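Local coordinates for protein staphylococcus aureus CymR (Staphylococcus aureus, PDB 3T8R) that probably binds DNA as a dimeric, thiol-based oxidation-sensing transcriptional regulator of stress resistance and the oxidative response, at residues L57-R62 with G67-V72; I29-I34 with L43-L48; T15-L20 with T121-L126. All coordinates share one frame; numbering follows the deposited sequence.

Contact 1 of 3, residues L57-R62 with G67-V72; sequences LIRSVR and GYQLRV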
loop_
_atom_site.group_PDB
_atom_site.type_symbol
_atom_site.label_atom_id
_atom_site.label_comp_id
_atom_site.label_asym_id
_atom_site.label_seq_id
_atom_site.Cartn_x
_atom_site.Cartn_y
_atom_site.Cartn_z
ATOM N N LEU A 57 -21.948 -11.447 -8.386
ATOM C CA LEU A 57 -21.965 -10.002 -8.585
ATOM C C LEU A 57 -22.330 -9.624 -10.002
ATOM O O LEU A 57 -22.900 -8.560 -10.234
ATOM C CB LEU A 57 -20.605 -9.388 -8.227
ATOM C CG LEU A 57 -20.121 -9.577 -6.797
ATOM C CD1 LEU A 57 -18.891 -8.729 -6.588
ATOM C CD2 LEU A 57 -21.216 -9.185 -5.813
ATOM N N ILE A 58 -21.973 -10.479 -10.956
ATOM C CA ILE A 58 -22.308 -10.257 -12.354
ATOM C C ILE A 58 -22.910 -11.531 -12.945
ATOM O O ILE A 58 -22.775 -12.612 -12.368
ATOM C CB ILE A 58 -21.066 -9.853 -13.175
ATOM C CG1 ILE A 58 -20.084 -11.021 -13.303
ATOM C CG2 ILE A 58 -20.388 -8.666 -12.520
ATOM C CD1 ILE A 58 -18.931 -10.753 -14.280
ATOM N N ARG A 59 -23.554 -11.397 -14.096
ATOM C CA ARG A 59 -24.122 -12.558 -14.780
ATOM C C ARG A 59 -24.075 -12.366 -16.284
ATOM O O ARG A 59 -24.066 -11.241 -16.782
ATOM C CB ARG A 59 -25.551 -12.793 -14.329
ATOM C CG ARG A 59 -26.500 -11.696 -14.733
ATOM C CD ARG A 59 -27.882 -12.047 -14.255
ATOM N NE ARG A 59 -28.841 -10.972 -14.449
ATOM C CZ ARG A 59 -30.080 -11.015 -13.976
ATOM N NH1 ARG A 59 -30.474 -12.077 -13.282
ATOM N NH2 ARG A 59 -30.912 -10.003 -14.185
ATOM N N SER A 60 -24.023 -13.474 -17.012
ATOM C CA SER A 60 -24.013 -13.399 -18.464
ATOM C C SER A 60 -25.443 -13.433 -18.983
ATOM O O SER A 60 -26.330 -13.970 -18.321
ATOM C CB SER A 60 -23.186 -14.546 -19.048
ATOM O OG SER A 60 -23.464 -15.763 -18.381
ATOM N N VAL A 61 -25.673 -12.827 -20.145
ATOM C CA VAL A 61 -26.978 -12.892 -20.792
ATOM C C VAL A 61 -26.951 -14.014 -21.820
ATOM O O VAL A 61 -25.919 -14.277 -22.443
ATOM C CB VAL A 61 -27.361 -11.571 -21.480
ATOM C CG1 VAL A 61 -27.145 -11.672 -22.983
ATOM C CG2 VAL A 61 -28.810 -11.223 -21.185
ATOM N N ARG A 62 -28.091 -14.667 -22.001
ATOM C CA ARG A 62 -28.137 -15.927 -22.742
ATOM C C ARG A 62 -27.669 -15.865 -24.203
ATOM O O ARG A 62 -27.164 -16.854 -24.734
ATOM C CB ARG A 62 -29.533 -16.550 -22.647
ATOM C CG ARG A 62 -29.681 -17.834 -23.437
ATOM C CD ARG A 62 -28.607 -18.836 -23.054
ATOM N NE ARG A 62 -28.432 -19.855 -24.084
ATOM C CZ ARG A 62 -29.182 -20.946 -24.187
ATOM N NH1 ARG A 62 -30.162 -21.162 -23.317
ATOM N NH2 ARG A 62 -28.952 -21.822 -25.157
ATOM N N GLY A 67 -21.693 -11.775 -23.082
ATOM C CA GLY A 67 -22.151 -10.436 -22.738
ATOM C C GLY A 67 -22.573 -10.429 -21.285
ATOM O O GLY A 67 -23.162 -11.397 -20.808
ATOM N N TYR A 68 -22.273 -9.342 -20.579
ATOM C CA TYR A 68 -22.413 -9.324 -19.126
ATOM C C TYR A 68 -23.145 -8.111 -18.571
ATOM O O TYR A 68 -23.214 -7.065 -19.209
ATOM C CB TYR A 68 -21.031 -9.423 -18.481
ATOM C CG TYR A 68 -20.478 -10.817 -18.559
ATOM C CD1 TYR A 68 -20.743 -11.742 -17.559
ATOM C CD2 TYR A 68 -19.729 -11.230 -19.658
ATOM C CE1 TYR A 68 -20.256 -13.028 -17.632
ATOM C CE2 TYR A 68 -19.240 -12.529 -19.735
ATOM C CZ TYR A 68 -19.507 -13.415 -18.718
ATOM O OH TYR A 68 -19.023 -14.703 -18.772
ATOM N N GLN A 69 -23.678 -8.272 -17.360
ATOM C CA GLN A 69 -24.334 -7.185 -16.654
ATOM C C GLN A 69 -24.164 -7.406 -15.152
ATOM O O GLN A 69 -23.908 -8.519 -14.704
ATOM C CB GLN A 69 -25.818 -7.114 -17.026
ATOM C CG GLN A 69 -26.646 -8.251 -16.461
ATOM C CD GLN A 69 -28.081 -8.268 -16.975
ATOM O OE1 GLN A 69 -28.480 -7.420 -17.773
ATOM N NE2 GLN A 69 -28.857 -9.243 -16.519
ATOM N N LEU A 70 -24.271 -6.337 -14.375
ATOM C CA LEU A 70 -24.327 -6.481 -12.934
ATOM C C LEU A 70 -25.525 -7.342 -12.550
ATOM O O LEU A 70 -26.594 -7.214 -13.127
ATOM C CB LEU A 70 -24.502 -5.108 -12.314
ATOM C CG LEU A 70 -23.424 -4.537 -11.407
ATOM C CD1 LEU A 70 -22.015 -4.823 -11.896
ATOM C CD2 LEU A 70 -23.693 -3.062 -11.275
ATOM N N ARG A 71 -25.340 -8.220 -11.576
ATOM C CA ARG A 71 -26.439 -9.002 -11.051
ATOM C C ARG A 71 -26.932 -8.410 -9.732
ATOM O O ARG A 71 -28.091 -8.601 -9.341
ATOM C CB ARG A 71 -25.990 -10.445 -10.845
ATOM C CG ARG A 71 -27.009 -11.256 -10.111
ATOM C CD ARG A 71 -26.578 -12.682 -9.872
ATOM N NE ARG A 71 -27.589 -13.309 -9.036
ATOM C CZ ARG A 71 -27.599 -13.229 -7.710
ATOM N NH1 ARG A 71 -26.631 -12.575 -7.083
ATOM N NH2 ARG A 71 -28.570 -13.808 -7.010
ATOM N N VAL A 72 -26.033 -7.699 -9.058
ATOM C CA VAL A 72 -26.311 -7.023 -7.810
ATOM C C VAL A 72 -26.102 -5.534 -8.051
ATOM O O VAL A 72 -25.167 -5.149 -8.761
ATOM C CB VAL A 72 -25.351 -7.543 -6.718
ATOM C CG1 VAL A 72 -25.184 -6.538 -5.590
ATOM C CG2 VAL A 72 -25.856 -8.905 -6.202
#
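R59 and Q69 face each other as the hydrogen-bonded pair at the centre of an antiparallel hairpin, and both backbone bonds between them are 3.0 Å long: R59 N to Q69 O, and Q69 N to R59 O. On one side of them V61 N donates to G67 O (3.0 Å). On the other, beyond the strands, R71 N reaches L57 O at 2.8 Å. This last donor stands 42° out of the plane of the carbonyl, unlike the central two, which come in almost along the C=O direction; V72 N adds a weak bond to the same oxygen.

Side chains fill both faces of the ribbon. On one face the CB of S60 sits over the ring of Y68, a CH-pi contact with CB 4.0 Å from the ring centroid and 28° off its normal. I58 approaches the same ring obliquely, its CD1 lying 3.9 Å from Y68 CD1. The ring is placed there by a first torsion of -75°, which sets CG opposite the carbonyl carbon of Y68. On the other face R59 and Q69 lie across each other, with R59 CG 3.9 Å from Q69 CG, and the amide end of Q69 comes to the edge of the guanidinium. R71 packs its CB against the L57 carbonyl, then its extended chain leads off, with NH1 hydrogen-bonded to G56 O.

This is the hairpin of the winged-helix fold, and the turn between its strands probably forms the wing. Y68 pairs through its backbone with I29, making 67-70 the central strand of a three-stranded sheet. I58 and L70 rest on M17 and L20 of helix 8-21, while V49 and L52 of helix 42-54 cover I58, and V49 also touches Y68.

Contact 2 of 3, residues I29-I34 with L43-L48; sequences ISLKSI and LYLEQL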
loop_
_atom_site.group_PDB
_atom_site.type_symbol
_atom_site.label_atom_id
_atom_site.label_comp_id
_atom_site.label_asym_id
_atom_site.label_seq_id
_atom_site.Cartn_x
_atom_site.Cartn_y
_atom_site.Cartn_z
ATOM N N ILE A 29 -22.837 -5.618 -21.740
ATOM C CA ILE A 29 -21.605 -5.240 -22.398
ATOM C C ILE A 29 -20.860 -6.516 -22.760
ATOM O O ILE A 29 -20.732 -7.426 -21.936
ATOM C CB ILE A 29 -20.722 -4.382 -21.490
ATOM C CG1 ILE A 29 -21.520 -3.200 -20.938
ATOM C CG2 ILE A 29 -19.499 -3.878 -22.252
ATOM C CD1 ILE A 29 -22.127 -2.326 -22.019
ATOM N N SER A 30 -20.386 -6.595 -23.998
ATOM C CA SER A 30 -19.662 -7.778 -24.442
ATOM C C SER A 30 -18.315 -7.846 -23.754
ATOM O O SER A 30 -17.690 -6.816 -23.487
ATOM C CB SER A 30 -19.468 -7.764 -25.960
ATOM O OG SER A 30 -18.672 -6.665 -26.356
ATOM N N LEU A 31 -17.871 -9.060 -23.455
ATOM C CA LEU A 31 -16.524 -9.247 -22.940
ATOM C C LEU A 31 -15.555 -8.676 -23.950
ATOM O O LEU A 31 -14.580 -8.010 -23.595
ATOM C CB LEU A 31 -16.218 -10.730 -22.738
ATOM C CG LEU A 31 -16.540 -11.284 -21.351
ATOM C CD1 LEU A 31 -15.611 -12.447 -21.033
ATOM C CD2 LEU A 31 -16.394 -10.195 -20.310
ATOM N N LYS A 32 -15.839 -8.936 -25.219
ATOM C CA LYS A 32 -14.983 -8.452 -26.295
ATOM C C LYS A 32 -14.765 -6.943 -26.211
ATOM O O LYS A 32 -13.638 -6.466 -26.344
ATOM C CB LYS A 32 -15.564 -8.833 -27.655
ATOM C CG LYS A 32 -14.780 -8.296 -28.835
ATOM C CD LYS A 32 -15.143 -9.033 -30.117
ATOM C CE LYS A 32 -16.645 -9.177 -30.259
ATOM N NZ LYS A 32 -17.024 -9.893 -31.511
ATOM N N SER A 33 -15.836 -6.193 -25.975
ATOM C CA SER A 33 -15.721 -4.738 -25.929
ATOM C C SER A 33 -14.945 -4.250 -24.690
ATOM O O SER A 33 -14.143 -3.337 -24.786
ATOM C CB SER A 33 -17.089 -4.061 -26.053
ATOM O OG SER A 33 -17.724 -3.924 -24.796
ATOM N N ILE A 34 -15.162 -4.882 -23.542
ATOM C CA ILE A 34 -14.427 -4.520 -22.330
ATOM C C ILE A 34 -12.932 -4.801 -22.464
ATOM O O ILE A 34 -12.098 -3.965 -22.097
ATOM C CB ILE A 34 -14.987 -5.250 -21.085
ATOM C CG1 ILE A 34 -16.428 -4.818 -20.833
ATOM C CG2 ILE A 34 -14.137 -4.940 -19.856
ATOM C CD1 ILE A 34 -17.227 -5.786 -19.988
ATOM N N LEU A 43 -9.087 -13.702 -23.003
ATOM C CA LEU A 43 -8.783 -14.841 -22.150
ATOM C C LEU A 43 -8.446 -14.375 -20.737
ATOM O O LEU A 43 -8.869 -14.986 -19.754
ATOM C CB LEU A 43 -7.636 -15.653 -22.752
ATOM C CG LEU A 43 -7.274 -17.026 -22.177
ATOM C CD1 LEU A 43 -8.406 -18.036 -22.359
ATOM C CD2 LEU A 43 -5.984 -17.524 -22.830
ATOM N N TYR A 44 -7.687 -13.286 -20.632
ATOM C CA TYR A 44 -7.342 -12.753 -19.331
ATOM C C TYR A 44 -8.601 -12.229 -18.650
ATOM O O TYR A 44 -8.787 -12.417 -17.453
ATOM C CB TYR A 44 -6.298 -11.642 -19.468
ATOM C CG TYR A 44 -5.864 -11.044 -18.153
ATOM C CD1 TYR A 44 -4.846 -11.620 -17.407
ATOM C CD2 TYR A 44 -6.468 -9.892 -17.663
ATOM C CE1 TYR A 44 -4.439 -11.067 -16.204
ATOM C CE2 TYR A 44 -6.076 -9.338 -16.461
ATOM C CZ TYR A 44 -5.060 -9.928 -15.736
ATOM O OH TYR A 44 -4.669 -9.366 -14.537
ATOM N N LEU A 45 -9.476 -11.595 -19.420
ATOM C CA LEU A 45 -10.705 -11.041 -18.862
ATOM C C LEU A 45 -11.541 -12.184 -18.297
ATOM O O LEU A 45 -12.173 -12.053 -17.251
ATOM C CB LEU A 45 -11.506 -10.302 -19.935
ATOM C CG LEU A 45 -12.162 -8.959 -19.596
ATOM C CD1 LEU A 45 -13.198 -8.590 -20.649
ATOM C CD2 LEU A 45 -12.791 -8.931 -18.210
ATOM N N GLU A 46 -11.528 -13.305 -19.001
ATOM C CA GLU A 46 -12.282 -14.479 -18.585
ATOM C C GLU A 46 -11.909 -14.921 -17.177
ATOM O O GLU A 46 -12.764 -15.369 -16.416
ATOM C CB GLU A 46 -12.068 -15.620 -19.581
ATOM C CG GLU A 46 -12.854 -16.879 -19.266
ATOM C CD GLU A 46 -14.340 -16.633 -19.220
ATOM O OE1 GLU A 46 -15.011 -17.229 -18.349
ATOM O OE2 GLU A 46 -14.843 -15.849 -20.058
ATOM N N GLN A 47 -10.636 -14.783 -16.826
ATOM C CA GLN A 47 -10.160 -15.165 -15.498
ATOM C C GLN A 47 -10.660 -14.235 -14.402
ATOM O O GLN A 47 -10.681 -14.604 -13.229
ATOM C CB GLN A 47 -8.639 -15.236 -15.474
ATOM C CG GLN A 47 -8.081 -16.364 -16.321
ATOM C CD GLN A 47 -6.567 -16.399 -16.304
ATOM O OE1 GLN A 47 -5.914 -15.416 -15.941
ATOM N NE2 GLN A 47 -5.996 -17.531 -16.703
ATOM N N LEU A 48 -11.059 -13.029 -14.786
ATOM C CA LEU A 48 -11.599 -12.078 -13.826
ATOM C C LEU A 48 -13.087 -12.318 -13.699
ATOM O O LEU A 48 -13.650 -12.262 -12.609
ATOM C CB LEU A 48 -11.354 -10.647 -14.300
ATOM C CG LEU A 48 -9.912 -10.312 -14.661
ATOM C CD1 LEU A 48 -9.849 -8.887 -15.169
ATOM C CD2 LEU A 48 -9.028 -10.474 -13.448
#
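L31 and I34 meet L45 within the helix-turn-helix motif, where helix 31-37 packs on helix 42-54, by its place in the fold probably the recognition helix. L45 carries the contact through CD1. This methyl lies 3.3 Å from the backbone oxygen of L31 and 3.6 Å from L31 CD2, the two leucine side chains meeting at a slant. From the next turn I34 closes in, with its CB 3.8 Å from L45 CD1 and its CG2 close to the same methyl; I34 and L45 cross at nearly a right angle.

Alongside L31, E46 sets CG anti to its backbone N (chi1 -178°) and then bends at chi2, which carries its carboxylate to the flank of L31. OE2 comes within 3.6 Å of L31 CD1, while OE1 has a long, weak ion pair with R53.

The start of helix 31-37 is fixed by S30 at the N-cap, whose OG accepts from S33 N at 2.9 Å. S30 O in turn receives I34 N and S33 OG from the same face of its plane. I34 also rests on L16 of helix 8-21, and L31 on V49.

Between the segments no polar pair forms; methyl groups pack on one another and on the L31 carbonyl and the E46 carboxylate, and the contact rests mainly on buried apolar surface, while polar bonds serve to fix the beginning of helix 31-37.

Contact 3 of 3, residues T15-L20 with T121-L126; sequences TLMISL and TTLKYL
L123 reaches from the first turn of helix 123-127 to the side of helix 8-21, where its CD2 turns to the end and carbonyl of M17, while CD1 lies between M17 CB and I18. Among the apolar contacts, L123 CD1 lies 3.7 Å from I18 CG1, while L123 CD2 lies 3.9 Å from M17 CE. L123 swings CG to the far side from its own nitrogen (chi1 -174°), which extends the side chain toward helix 8-21. M17 curls through bends at chi2 and chi3, which bring its terminal methyl back to CD2 and let the two side chains cross at about a right angle. One turn further along, L126 receives the end of I18: I18 CG1 is 4.0 Å from L126 CB, and I18 CD1 comes close to both CB and CD1 of L126.

A second kind of contact is between methyl groups and backbone. L123 CD2 is 3.6 Å from M17 O, and L123 CD1 is 3.7 Å from I18 N, which places the leucine directly on the main chain of helix 8-21.

Hydrogen bonds lie within the helix start and between subunits. T122 is the N-cap of helix 123-127, its OG1 accepting from Y125 N at 3.0 Å. T15 OG1 is hydrogen-bonded to Q103 OE1, and T121 OG1 to R109 NH1, both of the second subunit, and I18 and L126 pack on Q103 and A102 of that subunit, respectively.

The four touching residues are all buried, and M17 also reaches L52, I58 and L70 of the winged-helix domain, probably the DNA-binding part. An N-terminal helix of this domain held by a C-terminal helix, beside the long helix 101-119 of the partner, fits the dimeric architecture of Rrf2-type regulators.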
loop_
_atom_site.group_PDB
_atom_site.type_symbol
_atom_site.label_atom_id
_atom_site.label_comp_id
_atom_site.label_asym_id
_atom_site.label_seq_id
_atom_site.Cartn_x
_atom_site.Cartn_y
_atom_site.Cartn_z
ATOM N N THR A 15 -12.032 -2.206 -12.862
ATOM C CA THR A 15 -12.372 -1.522 -14.113
ATOM C C THR A 15 -13.555 -2.162 -14.838
ATOM O O THR A 15 -14.445 -1.462 -15.314
ATOM C CB THR A 15 -11.152 -1.411 -15.064
ATOM O OG1 THR A 15 -10.094 -0.702 -14.402
ATOM C CG2 THR A 15 -11.547 -0.640 -16.325
ATOM N N LEU A 16 -13.560 -3.489 -14.925
ATOM C CA LEU A 16 -14.680 -4.243 -15.486
ATOM C C LEU A 16 -15.984 -3.852 -14.776
ATOM O O LEU A 16 -16.992 -3.517 -15.406
ATOM C CB LEU A 16 -14.406 -5.752 -15.327
ATOM C CG LEU A 16 -15.203 -6.834 -16.063
ATOM C CD1 LEU A 16 -15.469 -8.024 -15.144
ATOM C CD2 LEU A 16 -16.494 -6.325 -16.659
ATOM N N MET A 17 -15.948 -3.872 -13.453
ATOM C CA MET A 17 -17.141 -3.629 -12.659
ATOM C C MET A 17 -17.659 -2.193 -12.794
ATOM O O MET A 17 -18.864 -1.962 -12.811
ATOM C CB MET A 17 -16.883 -4.009 -11.201
ATOM C CG MET A 17 -16.614 -5.495 -11.017
ATOM S SD MET A 17 -18.082 -6.482 -11.370
ATOM C CE MET A 17 -19.136 -6.004 -10.009
ATOM N N ILE A 18 -16.751 -1.231 -12.904
ATOM C CA ILE A 18 -17.155 0.157 -13.092
ATOM C C ILE A 18 -17.869 0.312 -14.431
ATOM O O ILE A 18 -18.894 0.984 -14.523
ATOM C CB ILE A 18 -15.946 1.118 -12.983
ATOM C CG1 ILE A 18 -15.401 1.107 -11.554
ATOM C CG2 ILE A 18 -16.348 2.519 -13.374
ATOM C CD1 ILE A 18 -14.004 1.705 -11.413
ATOM N N SER A 19 -17.336 -0.336 -15.459
ATOM C CA SER A 19 -17.964 -0.342 -16.780
ATOM C C SER A 19 -19.386 -0.885 -16.710
ATOM O O SER A 19 -20.329 -0.300 -17.244
ATOM C CB SER A 19 -17.146 -1.188 -17.755
ATOM O OG SER A 19 -16.110 -0.414 -18.326
ATOM N N LEU A 20 -19.541 -2.017 -16.042
ATOM C CA LEU A 20 -20.856 -2.619 -15.923
ATOM C C LEU A 20 -21.784 -1.753 -15.073
ATOM O O LEU A 20 -22.987 -1.668 -15.342
ATOM C CB LEU A 20 -20.760 -4.036 -15.341
ATOM C CG LEU A 20 -20.083 -5.109 -16.195
ATOM C CD1 LEU A 20 -20.014 -6.404 -15.399
ATOM C CD2 LEU A 20 -20.879 -5.348 -17.478
ATOM N N THR A 121 -15.865 2.651 -0.125
ATOM C CA THR A 121 -16.060 3.164 -1.475
ATOM C C THR A 121 -16.971 2.197 -2.220
ATOM O O THR A 121 -16.583 1.058 -2.467
ATOM C CB THR A 121 -14.731 3.289 -2.235
ATOM O OG1 THR A 121 -13.886 4.232 -1.564
ATOM C CG2 THR A 121 -14.968 3.769 -3.664
ATOM N N THR A 122 -18.188 2.619 -2.557
ATOM C CA THR A 122 -19.063 1.721 -3.312
ATOM C C THR A 122 -18.790 1.812 -4.804
ATOM O O THR A 122 -18.232 2.787 -5.300
ATOM C CB THR A 122 -20.577 1.973 -3.065
ATOM O OG1 THR A 122 -20.972 3.215 -3.660
ATOM C CG2 THR A 122 -20.903 1.977 -1.573
ATOM N N LEU A 123 -19.210 0.785 -5.527
ATOM C CA LEU A 123 -19.121 0.798 -6.970
ATOM C C LEU A 123 -20.000 1.885 -7.569
ATOM O O LEU A 123 -19.666 2.451 -8.602
ATOM C CB LEU A 123 -19.540 -0.569 -7.522
ATOM C CG LEU A 123 -19.390 -0.798 -9.023
ATOM C CD1 LEU A 123 -17.941 -0.634 -9.473
ATOM C CD2 LEU A 123 -19.888 -2.202 -9.372
ATOM N N LYS A 124 -21.155 2.145 -6.955
ATOM C CA LYS A 124 -22.030 3.201 -7.447
ATOM C C LYS A 124 -21.283 4.527 -7.387
ATOM O O LYS A 124 -21.321 5.325 -8.322
ATOM C CB LYS A 124 -23.314 3.280 -6.610
ATOM C CG LYS A 124 -24.289 4.385 -7.036
ATOM C CD LYS A 124 -25.054 4.041 -8.304
ATOM C CE LYS A 124 -24.243 4.337 -9.558
ATOM N NZ LYS A 124 -25.035 4.170 -10.816
ATOM N N TYR A 125 -20.602 4.739 -6.273
ATOM C CA TYR A 125 -19.795 5.928 -6.050
ATOM C C TYR A 125 -18.742 6.053 -7.153
ATOM O O TYR A 125 -18.580 7.117 -7.756
ATOM C CB TYR A 125 -19.150 5.813 -4.673
ATOM C CG TYR A 125 -18.755 7.117 -4.041
ATOM C CD1 TYR A 125 -19.667 7.861 -3.301
ATOM C CD2 TYR A 125 -17.465 7.598 -4.166
ATOM C CE1 TYR A 125 -19.302 9.049 -2.710
ATOM C CE2 TYR A 125 -17.087 8.788 -3.578
ATOM C CZ TYR A 125 -18.009 9.509 -2.857
ATOM O OH TYR A 125 -17.633 10.695 -2.276
ATOM N N LEU A 126 -18.041 4.961 -7.447
ATOM C CA LEU A 126 -17.052 4.981 -8.525
ATOM C C LEU A 126 -17.686 5.295 -9.887
ATOM O O LEU A 126 -17.086 5.947 -10.742
ATOM C CB LEU A 126 -16.284 3.660 -8.587
ATOM C CG LEU A 126 -15.365 3.404 -7.392
ATOM C CD1 LEU A 126 -14.828 1.985 -7.364
ATOM C CD2 LEU A 126 -14.207 4.426 -7.393
#

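In the fold
From the N terminus, helix 8-21 supplies the first half of contact 3, whose second half comes about a hundred residues later. Inside that long loop, contact 2 closes a short one between helices 31-37 and 42-54, and contact 1 then closes the hairpin of strands 58-60 and 67-70. The two inner contacts follow in series, both nested in the outer one, and none cross. Strand 29-30, which leads into contact 2, neighbours strand 67-70 of contact 1 in the sheet. Helix 8-21 touches both inner contacts, with L20 also packing on I29, and so ties them to the C-terminal helix 123-127.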